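Local coordinates for pyruvate carboxylase protein (Rhizobium etli, PDB 2QF7) that belongs to the biotin-dependent carboxylase family, joining an ATP-grasp biotin carboxylase part, a TIM-barrel part and a biotin-carrying domain in one chain, at residues Leu233-Asn239 and Ile335-Ile341; Val240-Phe244 and Gln351-Leu356; Val494-His499 and Ala1022-Leu1027; Leu615-Arg619 and Gly657-Leu661; Glu975-Ile979 and Asp989-Tyr995. All blocks are in the same frame, centred on the assembly; numbering follows the deposited sequence.

Contact 1. Residues Leu233-Asn239 and Ile335-Ile341; sequences LGDTHGN and ILDGAAI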
# COMPACT_ATOMS: atom_id res chain seq x y z
N LEU A 233 33.87 54.71 21.00
CA LEU A 233 32.51 55.20 21.18
C LEU A 233 32.68 56.73 21.35
O LEU A 233 33.57 57.18 22.09
CB LEU A 233 31.88 54.60 22.44
CG LEU A 233 31.61 53.10 22.52
CD1 LEU A 233 31.21 52.75 23.93
CD2 LEU A 233 30.48 52.71 21.53
N GLY A 234 31.87 57.52 20.66
CA GLY A 234 31.91 58.99 20.87
C GLY A 234 30.50 59.45 21.16
O GLY A 234 29.56 58.86 20.65
N ASP A 235 30.33 60.47 21.98
CA ASP A 235 28.99 60.95 22.25
C ASP A 235 28.79 62.34 21.66
O ASP A 235 29.73 62.94 21.17
CB ASP A 235 28.64 60.88 23.77
CG ASP A 235 29.41 61.87 24.62
OD1 ASP A 235 29.95 62.91 24.13
OD2 ASP A 235 29.42 61.63 25.85
N THR A 236 27.56 62.83 21.72
CA THR A 236 27.18 64.15 21.19
C THR A 236 27.74 65.32 22.02
O THR A 236 27.46 66.51 21.73
CB THR A 236 25.66 64.27 21.14
OG1 THR A 236 25.14 64.14 22.48
CG2 THR A 236 25.06 63.16 20.27
N HIS A 237 28.54 65.01 23.04
CA HIS A 237 29.10 66.06 23.89
C HIS A 237 30.62 66.21 23.79
O HIS A 237 31.24 66.91 24.60
CB HIS A 237 28.66 65.84 25.33
CG HIS A 237 27.17 65.76 25.51
ND1 HIS A 237 26.52 64.59 25.83
CD2 HIS A 237 26.21 66.71 25.41
CE1 HIS A 237 25.22 64.82 25.93
NE2 HIS A 237 25.01 66.10 25.67
N GLY A 238 31.24 65.56 22.81
CA GLY A 238 32.68 65.69 22.59
C GLY A 238 33.52 64.69 23.38
O GLY A 238 34.76 64.82 23.47
N ASN A 239 32.87 63.72 24.02
CA ASN A 239 33.59 62.69 24.78
C ASN A 239 33.82 61.54 23.85
O ASN A 239 32.89 61.11 23.16
CB ASN A 239 32.78 62.19 25.98
CG ASN A 239 32.41 63.29 26.95
OD1 ASN A 239 33.27 64.07 27.34
ND2 ASN A 239 31.14 63.36 27.36
N ILE A 335 23.70 56.97 23.55
CA ILE A 335 24.45 58.06 22.97
C ILE A 335 23.53 58.85 22.06
O ILE A 335 23.44 60.06 22.21
CB ILE A 335 25.75 57.61 22.25
CG1 ILE A 335 26.86 57.33 23.27
CG2 ILE A 335 26.27 58.71 21.25
CD1 ILE A 335 27.95 56.43 22.66
N LEU A 336 22.82 58.19 21.15
CA LEU A 336 21.87 58.91 20.29
C LEU A 336 20.66 59.51 21.02
O LEU A 336 20.09 60.52 20.56
CB LEU A 336 21.45 58.10 19.06
CG LEU A 336 22.36 58.23 17.84
CD1 LEU A 336 23.76 57.67 18.09
N ASP A 337 20.29 58.93 22.17
CA ASP A 337 19.35 59.61 23.10
C ASP A 337 19.90 60.86 23.76
O ASP A 337 19.16 61.56 24.45
CB ASP A 337 18.93 58.69 24.24
CG ASP A 337 17.56 58.15 24.07
OD1 ASP A 337 16.76 58.75 23.29
OD2 ASP A 337 17.28 57.12 24.74
N GLY A 338 21.18 61.14 23.59
CA GLY A 338 21.76 62.33 24.20
C GLY A 338 22.54 62.14 25.49
O GLY A 338 22.95 63.11 26.08
N ALA A 339 22.77 60.90 25.93
CA ALA A 339 23.50 60.66 27.18
C ALA A 339 24.98 61.00 27.04
O ALA A 339 25.56 60.94 25.94
CB ALA A 339 23.36 59.16 27.62
N ALA A 340 25.59 61.36 28.17
CA ALA A 340 27.02 61.60 28.24
C ALA A 340 27.79 60.34 28.71
O ALA A 340 27.43 59.73 29.74
CB ALA A 340 27.31 62.77 29.18
N ILE A 341 28.82 59.98 27.95
CA ILE A 341 29.74 58.88 28.32
C ILE A 341 30.32 59.27 29.67
O ILE A 341 30.67 60.43 29.88
CB ILE A 341 30.88 58.71 27.27
CG1 ILE A 341 30.36 58.05 26.00
CG2 ILE A 341 32.08 57.91 27.84
CD1 ILE A 341 31.31 58.22 24.83
O HOH W 1 25.40 61.72 23.30
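The carboxylate of Asp235 lies across the start of Ile341 and accepts its backbone N-H: N to OD2 of Asp235 is 2.7 Å, nearly straight at 166° and almost in line with the C-O bond. What brings the carboxylate back over its own loop is the first torsion, with CG tucked between the backbone N and the carbonyl carbon (chi1 69°). Four N-H groups hold it. OD2 also takes the amide of Asn239 on its syn lone pair, ND2 to OD2 2.9 Å, while the backbone N atoms of His237 and Asn239 reach OD1 from opposite faces of the carboxylate plane, the first bond forming an Asx turn. A short acidic side chain suits such converging donors.

Beside this polar cluster the two isoleucines pack their methyls on backbone. CD1 of Ile341 lies 3.7 Å from O of both Leu233 and Asn239; Ile335 sets CG2 against the strand end, 3.3 Å from O of Gly234, and CD1 4.3 Å from CB of Leu233. A water links the two segments, accepting from Thr236 N and donating to O of Ile335 and Ala339. Gly338, with positive phi, ends helix 328-336 in a Schellman motif. In 233-239, a type I turn from Asp235 to a positive-phi Gly238 makes the type I plus G1 bulge hairpin that links strands 225-234 and 240-252 of the ATP-grasp region.

Contact 2. Residues Val240-Phe244 and Gln351-Leu356; sequences VVHLF and QEDIRL
Two donors grip OE1 of Gln351: the backbone N of His242, 2.9 Å from OE1 and lying in the carbonyl plane on a lone pair, and a water that also donates to Val240 O. The other end of the same amide gives its N-H to the strand, NE2 of Gln351 to O of His242 at 3.0 Å and 176°. Glutamine suits the place because one flat group both accepts and donates, matching the N and O of a single residue. CG of Gln351 stands anti to the backbone N (chi1 -166°) and the chain then bends at chi2, turning the amide to the strand.

The amide also lies nearly parallel to one face of the His242 imidazole, the planes 10° apart, with NE2 toward its rim. That ring is steadied within its own strand, since ND1 of His242 accepts from N of Phe244 at 2.9 Å. Phe244 is in turn sandwiched: CE1 of His242 sits toward the rim of one face, and CG of Leu356 makes a CH-pi contact over the other, 3.7 Å from the Phe244 centroid. Ile354 packs between Phe244 and Val241, its CD1 3.8 Å from CB of Val241.

Val241 and Leu243 pair with strand 225-234 by their backbones, so on His242 the Gln351 amide mimics a neighbouring strand, pinning the connection to strand 359-369 onto the antiparallel sheet of this ATP-grasp fold.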
# COMPACT_ATOMS: atom_id res chain seq x y z
N VAL A 240 35.06 61.03 23.83
CA VAL A 240 35.38 59.79 23.13
C VAL A 240 36.10 58.83 24.08
O VAL A 240 36.93 59.26 24.90
CB VAL A 240 36.22 60.07 21.84
CG1 VAL A 240 35.40 60.95 20.84
CG2 VAL A 240 37.53 60.82 22.17
N VAL A 241 35.77 57.55 24.01
CA VAL A 241 36.49 56.51 24.75
C VAL A 241 36.87 55.39 23.80
O VAL A 241 36.25 55.24 22.74
CB VAL A 241 35.65 55.92 25.97
CG1 VAL A 241 35.38 56.99 27.00
CG2 VAL A 241 34.35 55.22 25.51
N HIS A 242 37.88 54.60 24.18
CA HIS A 242 38.25 53.40 23.44
C HIS A 242 37.91 52.18 24.31
O HIS A 242 37.93 52.25 25.55
CB HIS A 242 39.75 53.41 23.07
CG HIS A 242 40.66 53.11 24.23
ND1 HIS A 242 40.97 51.82 24.62
CD2 HIS A 242 41.30 53.93 25.10
CE1 HIS A 242 41.80 51.85 25.65
NE2 HIS A 242 42.00 53.12 25.97
N LEU A 243 37.60 51.07 23.67
CA LEU A 243 37.27 49.84 24.37
C LEU A 243 38.35 48.83 23.99
O LEU A 243 38.07 47.65 23.77
CB LEU A 243 35.82 49.37 24.00
CG LEU A 243 34.66 49.91 24.90
CD1 LEU A 243 34.54 51.41 24.91
CD2 LEU A 243 33.30 49.30 24.49
N PHE A 244 39.59 49.32 23.94
CA PHE A 244 40.77 48.54 23.53
C PHE A 244 40.60 47.97 22.13
O PHE A 244 39.82 48.50 21.35
CB PHE A 244 41.06 47.43 24.54
CG PHE A 244 41.27 47.95 25.92
CD1 PHE A 244 42.52 48.38 26.32
CD2 PHE A 244 40.20 48.03 26.81
CE1 PHE A 244 42.72 48.88 27.58
CE2 PHE A 244 40.41 48.55 28.10
CZ PHE A 244 41.65 48.97 28.47
N GLN A 351 36.91 56.59 30.83
CA GLN A 351 38.05 55.83 30.31
C GLN A 351 38.79 55.10 31.43
O GLN A 351 39.12 53.95 31.29
CB GLN A 351 39.04 56.73 29.56
CG GLN A 351 40.05 55.93 28.75
CD GLN A 351 39.36 55.15 27.63
OE1 GLN A 351 38.86 55.76 26.68
NE2 GLN A 351 39.32 53.80 27.75
N GLU A 352 39.07 55.80 32.53
CA GLU A 352 39.79 55.21 33.65
C GLU A 352 39.14 53.96 34.27
O GLU A 352 39.80 53.24 35.01
CB GLU A 352 39.98 56.25 34.75
CG GLU A 352 38.68 56.91 35.17
CD GLU A 352 38.57 58.34 34.71
OE1 GLU A 352 38.52 58.59 33.47
OE2 GLU A 352 38.55 59.21 35.60
N ASP A 353 37.86 53.75 34.01
CA ASP A 353 37.10 52.63 34.57
C ASP A 353 36.82 51.53 33.51
O ASP A 353 36.10 50.54 33.75
CB ASP A 353 35.78 53.15 35.14
CG ASP A 353 35.99 54.11 36.29
OD1 ASP A 353 36.93 53.91 37.09
OD2 ASP A 353 35.20 55.08 36.39
N ILE A 354 37.36 51.74 32.32
CA ILE A 354 37.26 50.73 31.25
C ILE A 354 38.49 49.82 31.31
O ILE A 354 39.64 50.28 31.25
CB ILE A 354 37.11 51.38 29.84
CG1 ILE A 354 35.87 52.29 29.79
CG2 ILE A 354 37.03 50.28 28.72
CD1 ILE A 354 35.68 53.03 28.48
N ARG A 355 38.28 48.52 31.45
CA ARG A 355 39.43 47.66 31.52
C ARG A 355 39.16 46.29 30.91
O ARG A 355 38.02 45.90 30.77
CB ARG A 355 39.98 47.56 32.94
CG ARG A 355 39.05 47.03 34.03
CD ARG A 355 39.46 47.72 35.43
NE ARG A 355 38.25 48.32 36.01
CZ ARG A 355 38.14 49.55 36.52
NH1 ARG A 355 39.19 50.38 36.61
NH2 ARG A 355 36.94 49.95 36.96
N LEU A 356 40.25 45.62 30.58
CA LEU A 356 40.22 44.34 29.95
C LEU A 356 40.09 43.29 31.04
O LEU A 356 40.75 43.38 32.09
CB LEU A 356 41.53 44.14 29.20
CG LEU A 356 41.68 44.83 27.85
CD1 LEU A 356 43.08 44.59 27.40
CD2 LEU A 356 40.62 44.36 26.72
O HOH W 2 38.92 58.48 26.53

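Contact 3. Residues Val494-His499 and Ala1022-Leu1027; sequences VTVNGH and AYFYGL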
# COMPACT_ATOMS: atom_id res chain seq x y z
N VAL A 494 16.74 -3.63 5.05
CA VAL A 494 16.26 -4.98 5.40
C VAL A 494 14.78 -4.91 5.86
O VAL A 494 13.99 -5.79 5.54
CB VAL A 494 17.19 -5.72 6.38
CG1 VAL A 494 17.19 -5.09 7.76
CG2 VAL A 494 16.80 -7.18 6.47
N THR A 495 14.40 -3.83 6.55
CA THR A 495 13.03 -3.64 6.99
C THR A 495 12.09 -3.57 5.77
O THR A 495 11.03 -4.22 5.75
CB THR A 495 12.89 -2.37 7.84
OG1 THR A 495 13.62 -2.53 9.07
CG2 THR A 495 11.40 -2.08 8.17
N VAL A 496 12.49 -2.84 4.74
CA VAL A 496 11.65 -2.75 3.55
C VAL A 496 11.80 -3.85 2.50
O VAL A 496 10.81 -4.20 1.86
CB VAL A 496 11.50 -1.30 2.94
CG1 VAL A 496 12.09 -0.22 3.76
CG2 VAL A 496 11.77 -1.18 1.39
N ASN A 497 13.01 -4.38 2.32
CA ASN A 497 13.26 -5.31 1.24
C ASN A 497 13.55 -6.72 1.72
O ASN A 497 13.59 -7.62 0.90
CB ASN A 497 14.37 -4.81 0.28
CG ASN A 497 14.07 -3.40 -0.29
OD1 ASN A 497 14.80 -2.42 -0.01
ND2 ASN A 497 12.99 -3.29 -1.07
N GLY A 498 13.74 -6.93 3.03
CA GLY A 498 14.07 -8.28 3.58
C GLY A 498 15.52 -8.70 3.35
O GLY A 498 16.25 -8.07 2.55
N HIS A 499 15.96 -9.76 4.06
CA HIS A 499 17.29 -10.29 3.90
C HIS A 499 17.12 -11.46 2.93
O HIS A 499 16.22 -12.28 3.10
CB HIS A 499 17.80 -10.81 5.27
CG HIS A 499 19.24 -11.21 5.26
ND1 HIS A 499 19.69 -12.39 4.70
CD2 HIS A 499 20.35 -10.56 5.69
CE1 HIS A 499 21.01 -12.44 4.79
NE2 HIS A 499 21.42 -11.35 5.40
N ALA A 1022 17.26 -8.15 14.25
CA ALA A 1022 17.36 -6.92 13.43
C ALA A 1022 18.21 -7.15 12.20
O ALA A 1022 17.89 -6.62 11.12
CB ALA A 1022 17.94 -5.77 14.27
N TYR A 1023 19.28 -7.94 12.33
CA TYR A 1023 20.10 -8.27 11.16
C TYR A 1023 19.26 -8.96 10.04
O TYR A 1023 19.32 -8.58 8.86
CB TYR A 1023 21.37 -9.08 11.52
CG TYR A 1023 22.13 -9.42 10.30
CD1 TYR A 1023 22.87 -8.43 9.61
CD2 TYR A 1023 22.02 -10.66 9.72
CE1 TYR A 1023 23.52 -8.73 8.42
CE2 TYR A 1023 22.65 -10.97 8.53
CZ TYR A 1023 23.39 -10.00 7.86
OH TYR A 1023 24.00 -10.32 6.66
N PHE A 1024 18.53 -9.99 10.41
CA PHE A 1024 17.76 -10.77 9.40
C PHE A 1024 16.39 -10.19 9.01
O PHE A 1024 15.95 -10.38 7.87
CB PHE A 1024 17.54 -12.21 9.87
CG PHE A 1024 18.79 -13.04 9.87
CD1 PHE A 1024 19.51 -13.25 8.69
CD2 PHE A 1024 19.24 -13.62 11.02
CE1 PHE A 1024 20.69 -14.03 8.68
CE2 PHE A 1024 20.40 -14.42 11.02
CZ PHE A 1024 21.13 -14.60 9.84
N TYR A 1025 15.74 -9.50 9.95
CA TYR A 1025 14.34 -8.99 9.75
C TYR A 1025 14.11 -7.48 9.94
O TYR A 1025 13.01 -6.98 9.70
CB TYR A 1025 13.38 -9.76 10.66
CG TYR A 1025 13.54 -11.24 10.50
CD1 TYR A 1025 13.01 -11.90 9.38
CD2 TYR A 1025 14.24 -11.97 11.43
CE1 TYR A 1025 13.20 -13.30 9.21
CE2 TYR A 1025 14.43 -13.31 11.28
CZ TYR A 1025 13.91 -13.97 10.19
OH TYR A 1025 14.13 -15.32 10.10
N GLY A 1026 15.14 -6.75 10.37
CA GLY A 1026 15.01 -5.30 10.56
C GLY A 1026 14.17 -4.99 11.78
O GLY A 1026 14.03 -5.84 12.68
N LEU A 1027 13.58 -3.80 11.80
CA LEU A 1027 12.73 -3.37 12.93
C LEU A 1027 11.25 -3.29 12.56
O LEU A 1027 10.90 -2.65 11.56
CB LEU A 1027 13.15 -1.98 13.43
CG LEU A 1027 14.50 -1.91 14.17
CD1 LEU A 1027 14.91 -0.44 14.44
CD2 LEU A 1027 14.40 -2.70 15.47
O HOH W 3 12.16 -7.92 6.88
O HOH W 4 14.03 -10.74 6.05
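His499 and Thr495 supply the two direct hydrogen bonds across this contact. NE2 of His499 donates to OH of Tyr1023 at 3.1 Å and 158°, with the hydroxyl close to the imidazole plane. The ring's rotation is fixed from both ends, because ND1 accepts from the backbone N of Glu501; the tyrosine hydroxyl has a further partner in Thr608. OG1 of Thr495 accepts from N of Leu1027, 3.0 Å away, and the same hydroxyl donates to Leu491 O, one turn back in its own helix. A threonine suits the spot, since its hydroxyl serves its own helix and the incoming N-H while its methyl packs 3.5 Å from O of Leu1027 (CG2 to O).

Two waters complete the polar layer, one between the carbonyls of Val494 and Tyr1025, the other accepting from His499 N and donating to Phe1024 O.

Around this the aromatic groups close up. With CG anti to the backbone N (chi1 -172°), His499 turns a face to Phe1024, whose CD1 edge points at its centre in a T-shaped pair, centroids 5.2 Å apart. Val494 pushes CG1 to within 3.6 Å of CA of Gly1026; having no side chain, that glycine lets both Val494 and Thr495 approach its backbone and takes the positive phi that ends the helix.

The C-terminal ends of helices 483-497 and 1020-1025 are thereby joined. Tyr490 of the first helix meets the Tyr1023 ring almost parallel, Phe835 meets Phe1024, and strands 1032-1036 and 1041-1050 pack against Leu1027.

Contact 4. Residues Leu615-Arg619 and Gly657-Leu661; sequences LALIR and GGIDL
In the TIM barrel, helix 611-621 packs here against the turn that leads from helix 644-657 into strand 661-665, with Leu615 and Arg619 facing Gly657-Asp660. Gly658 has positive phi and closes the preceding helix in a Schellman motif. Without side chains, Gly657 and Gly658 let helix 611-621 come close; Leu615 lies on their backbone, CG 3.4 Å from O of Gly657, and meets Ile659 at about a right angle through its methyls, CD1 to CD1 3.7 Å.

One turn on, Arg619 bends at chi2 and chi3 to bring its guanidinium to Asp660. The salt bridge runs from NH1 of Arg619 to OD2 of Asp660 at 2.7 Å; it uses the syn lone pair of OD2, and OD2 lies in the guanidinium plane, although the two flat groups are turned 47° apart. NH1 also donates to a water near OD1 of Asp660. Arginine suits the place because NH2 can bond meanwhile to the carbonyls of Ala622 and Leu625, while Asp660 takes Leu627 N on OD2 and Lys686 on OD1. These bonds join the starts of strands 626-632 and 661-665 and the residue before strand 687-691, at the base of successive beta-alpha units, as expected of a parallel beta/alpha barrel.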
# COMPACT_ATOMS: atom_id res chain seq x y z
N LEU A 615 37.01 -13.39 15.44
CA LEU A 615 38.06 -14.08 16.19
C LEU A 615 38.66 -13.08 17.24
O LEU A 615 38.92 -13.45 18.38
CB LEU A 615 39.13 -14.60 15.21
CG LEU A 615 40.44 -15.16 15.85
CD1 LEU A 615 40.15 -16.35 16.75
CD2 LEU A 615 41.40 -15.57 14.76
N ALA A 616 38.91 -11.82 16.86
CA ALA A 616 39.43 -10.84 17.86
C ALA A 616 38.53 -10.66 19.10
O ALA A 616 39.02 -10.55 20.23
CB ALA A 616 39.71 -9.46 17.18
N LEU A 617 37.21 -10.61 18.90
CA LEU A 617 36.25 -10.45 20.01
C LEU A 617 36.26 -11.64 20.91
O LEU A 617 36.22 -11.52 22.13
CB LEU A 617 34.83 -10.20 19.46
CG LEU A 617 34.72 -8.83 18.75
CD1 LEU A 617 33.36 -8.73 18.03
CD2 LEU A 617 34.93 -7.61 19.66
N ILE A 618 36.33 -12.83 20.33
CA ILE A 618 36.44 -14.04 21.16
C ILE A 618 37.75 -14.04 21.98
O ILE A 618 37.73 -14.31 23.17
CB ILE A 618 36.34 -15.29 20.30
CG1 ILE A 618 34.95 -15.34 19.62
CG2 ILE A 618 36.51 -16.58 21.20
CD1 ILE A 618 34.89 -16.39 18.45
N ARG A 619 38.85 -13.71 21.33
CA ARG A 619 40.14 -13.60 21.98
C ARG A 619 40.07 -12.68 23.17
O ARG A 619 40.55 -13.01 24.26
CB ARG A 619 41.20 -13.08 20.99
CG ARG A 619 42.64 -12.87 21.62
CD ARG A 619 43.36 -14.20 21.75
NE ARG A 619 42.83 -14.98 22.86
CZ ARG A 619 43.11 -16.26 23.08
NH1 ARG A 619 43.89 -16.92 22.25
NH2 ARG A 619 42.55 -16.88 24.09
N GLY A 657 46.07 -13.31 14.30
CA GLY A 657 44.70 -12.90 14.65
C GLY A 657 44.12 -13.50 15.92
O GLY A 657 43.04 -13.05 16.38
N GLY A 658 44.75 -14.57 16.43
CA GLY A 658 44.35 -15.14 17.75
C GLY A 658 44.23 -16.66 17.79
O GLY A 658 43.89 -17.22 18.83
N ILE A 659 44.51 -17.35 16.69
CA ILE A 659 44.41 -18.82 16.75
C ILE A 659 45.62 -19.43 17.47
O ILE A 659 46.75 -19.13 17.14
CB ILE A 659 44.29 -19.48 15.35
CG1 ILE A 659 42.98 -19.00 14.63
CG2 ILE A 659 44.24 -21.00 15.47
CD1 ILE A 659 41.63 -19.42 15.35
N ASP A 660 45.36 -20.36 18.41
CA ASP A 660 46.40 -21.02 19.16
C ASP A 660 46.57 -22.46 18.74
O ASP A 660 47.64 -23.01 18.83
CB ASP A 660 45.98 -21.07 20.66
CG ASP A 660 45.77 -19.70 21.26
OD1 ASP A 660 46.68 -18.86 21.23
OD2 ASP A 660 44.68 -19.45 21.76
N LEU A 661 45.50 -23.10 18.34
CA LEU A 661 45.52 -24.56 18.16
C LEU A 661 44.91 -24.79 16.81
O LEU A 661 43.74 -24.49 16.60
CB LEU A 661 44.63 -25.21 19.23
CG LEU A 661 44.93 -26.72 19.49
CD1 LEU A 661 44.17 -27.18 20.77
CD2 LEU A 661 44.43 -27.54 18.33
O HOH W 5 46.24 -16.03 20.66

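Contact 5. Residues Glu975-Ile979 and Asp989-Tyr995; sequences ERKVI and DFEFASY
Asp989, the first residue of helix 989-997, offers OD1 to both terminal nitrogens of Arg976: NH1 and NH2 each lie 3.0 Å from OD1 of Asp989. The oxygen sits in the guanidinium plane, but the carboxylate is turned almost perpendicular to it, 88°. Both nitrogens grip this one oxygen end-on; NH2 uses its anti lone pair, NH1 comes from the same side but out of the carboxylate plane. Arg976 also has Glu980 on NE and Val987 O on NH2; arginine, with three nitrogens in one plane, suits a place with several acceptors.

One turn later comes Phe992. CB of Phe992 lies over one face of the guanidinium, while its ring receives CD of Arg976 in a CH-pi contact, 3.9 Å from the Phe992 centroid, and Tyr649 of helix 644-657 meets the same ring edge-to-face.

Tyr995, three residues on again, lays its ring on Ile979, CB of Ile979 being 3.6 Å from the Tyr995 centroid and only 4° off the normal. Its OH lies 3.3 Å from CG1 of Val978. The short helical segments cross at 95°: two consecutive helices, 972-983 and 989-997, joined by a short loop and packed nearly at right angles in the conserved carboxylase domain.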
# COMPACT_ATOMS: atom_id res chain seq x y z
N GLU A 975 49.41 -8.94 -6.15
CA GLU A 975 48.03 -9.25 -5.75
C GLU A 975 47.47 -8.21 -4.77
O GLU A 975 46.31 -7.81 -4.86
CB GLU A 975 47.89 -10.68 -5.19
CG GLU A 975 48.30 -11.70 -6.24
CD GLU A 975 47.41 -12.91 -6.30
OE1 GLU A 975 46.32 -12.90 -5.68
OE2 GLU A 975 47.80 -13.87 -7.00
N ARG A 976 48.31 -7.77 -3.84
CA ARG A 976 47.95 -6.71 -2.90
C ARG A 976 47.56 -5.40 -3.63
O ARG A 976 46.56 -4.77 -3.30
CB ARG A 976 49.11 -6.45 -1.93
CG ARG A 976 48.82 -5.41 -0.85
CD ARG A 976 48.58 -6.13 0.39
NE ARG A 976 48.21 -5.34 1.56
CZ ARG A 976 48.58 -5.70 2.78
NH1 ARG A 976 49.37 -6.75 2.92
NH2 ARG A 976 48.18 -5.03 3.84
N LYS A 977 48.33 -5.01 -4.64
CA LYS A 977 48.00 -3.80 -5.40
C LYS A 977 46.67 -3.95 -6.18
O LYS A 977 45.93 -2.99 -6.30
CB LYS A 977 49.15 -3.42 -6.33
CG LYS A 977 50.43 -2.99 -5.59
CD LYS A 977 51.55 -2.57 -6.57
N VAL A 978 46.35 -5.15 -6.66
CA VAL A 978 45.08 -5.40 -7.34
C VAL A 978 43.86 -5.12 -6.44
O VAL A 978 42.94 -4.36 -6.83
CB VAL A 978 44.98 -6.84 -7.88
CG1 VAL A 978 43.58 -7.12 -8.37
CG2 VAL A 978 46.00 -7.09 -9.01
N ILE A 979 43.82 -5.71 -5.24
CA ILE A 979 42.70 -5.46 -4.34
C ILE A 979 42.69 -4.01 -3.82
O ILE A 979 41.63 -3.39 -3.71
CB ILE A 979 42.58 -6.50 -3.18
CG1 ILE A 979 41.24 -6.34 -2.42
CG2 ILE A 979 43.79 -6.44 -2.22
CD1 ILE A 979 39.97 -6.44 -3.28
N ASP A 989 46.69 -6.58 6.46
CA ASP A 989 47.18 -7.93 6.15
C ASP A 989 46.08 -8.97 6.30
O ASP A 989 46.10 -9.97 5.61
CB ASP A 989 48.34 -8.32 7.06
CG ASP A 989 49.57 -7.43 6.87
OD1 ASP A 989 49.64 -6.67 5.88
OD2 ASP A 989 50.46 -7.52 7.73
N PHE A 990 45.17 -8.79 7.26
CA PHE A 990 44.08 -9.77 7.47
C PHE A 990 43.12 -9.74 6.28
O PHE A 990 42.68 -10.80 5.77
CB PHE A 990 43.26 -9.46 8.74
CG PHE A 990 44.01 -9.70 10.05
CD1 PHE A 990 45.15 -10.50 10.10
CD2 PHE A 990 43.49 -9.20 11.25
CE1 PHE A 990 45.84 -10.74 11.32
CE2 PHE A 990 44.15 -9.44 12.49
CZ PHE A 990 45.35 -10.21 12.51
N GLU A 991 42.75 -8.54 5.86
CA GLU A 991 41.91 -8.37 4.67
C GLU A 991 42.59 -8.98 3.44
O GLU A 991 41.94 -9.58 2.59
CB GLU A 991 41.65 -6.88 4.41
CG GLU A 991 40.64 -6.27 5.38
CD GLU A 991 40.36 -4.83 5.03
OE1 GLU A 991 41.31 -4.02 4.96
OE2 GLU A 991 39.17 -4.51 4.76
N PHE A 992 43.90 -8.78 3.32
CA PHE A 992 44.62 -9.37 2.19
C PHE A 992 44.55 -10.92 2.25
O PHE A 992 44.34 -11.55 1.21
CB PHE A 992 46.06 -8.86 2.13
CG PHE A 992 46.86 -9.39 0.97
CD1 PHE A 992 46.33 -9.40 -0.33
CD2 PHE A 992 48.13 -9.89 1.17
CE1 PHE A 992 47.07 -9.88 -1.42
CE2 PHE A 992 48.90 -10.36 0.09
CZ PHE A 992 48.35 -10.38 -1.21
N ALA A 993 44.74 -11.51 3.43
CA ALA A 993 44.53 -12.95 3.58
C ALA A 993 43.11 -13.42 3.15
O ALA A 993 42.95 -14.50 2.54
CB ALA A 993 44.83 -13.41 5.03
N SER A 994 42.08 -12.63 3.51
CA SER A 994 40.69 -12.88 3.10
C SER A 994 40.57 -12.87 1.55
O SER A 994 40.00 -13.78 0.95
CB SER A 994 39.78 -11.82 3.73
OG SER A 994 39.67 -12.06 5.15
N TYR A 995 41.15 -11.86 0.92
CA TYR A 995 41.15 -11.72 -0.53
C TYR A 995 41.89 -12.89 -1.25
O TYR A 995 41.41 -13.37 -2.28
CB TYR A 995 41.76 -10.39 -0.90
CG TYR A 995 41.95 -10.20 -2.37
CD1 TYR A 995 40.85 -10.01 -3.22
CD2 TYR A 995 43.24 -10.20 -2.93
CE1 TYR A 995 41.03 -9.82 -4.60
CE2 TYR A 995 43.43 -10.00 -4.30
CZ TYR A 995 42.32 -9.82 -5.13
OH TYR A 995 42.49 -9.64 -6.47
O HOH W 6 44.56 -10.47 -7.40

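How the contacts relate
The five contacts fall into two groups far apart in the chain. Contacts 1 and 2, with centres 15 Å apart, share one antiparallel sheet and touch, CG2 of Ile341 lying 3.5 Å from CG1 of Val241; their segments alternate along the chain. Their centres are 66 to 78 Å from those of the other three. Contacts 4 and 5, centres 20 Å apart, meet where CA of Gly657 lies 3.5 Å from CZ of Phe990, so the barrel and the conserved carboxylase domain pack together there. Contact 3 spans the sequence that holds both and lies 30 Å from each by centres. The side chain of its Leu1027 is about 14 Å from bound coenzyme A.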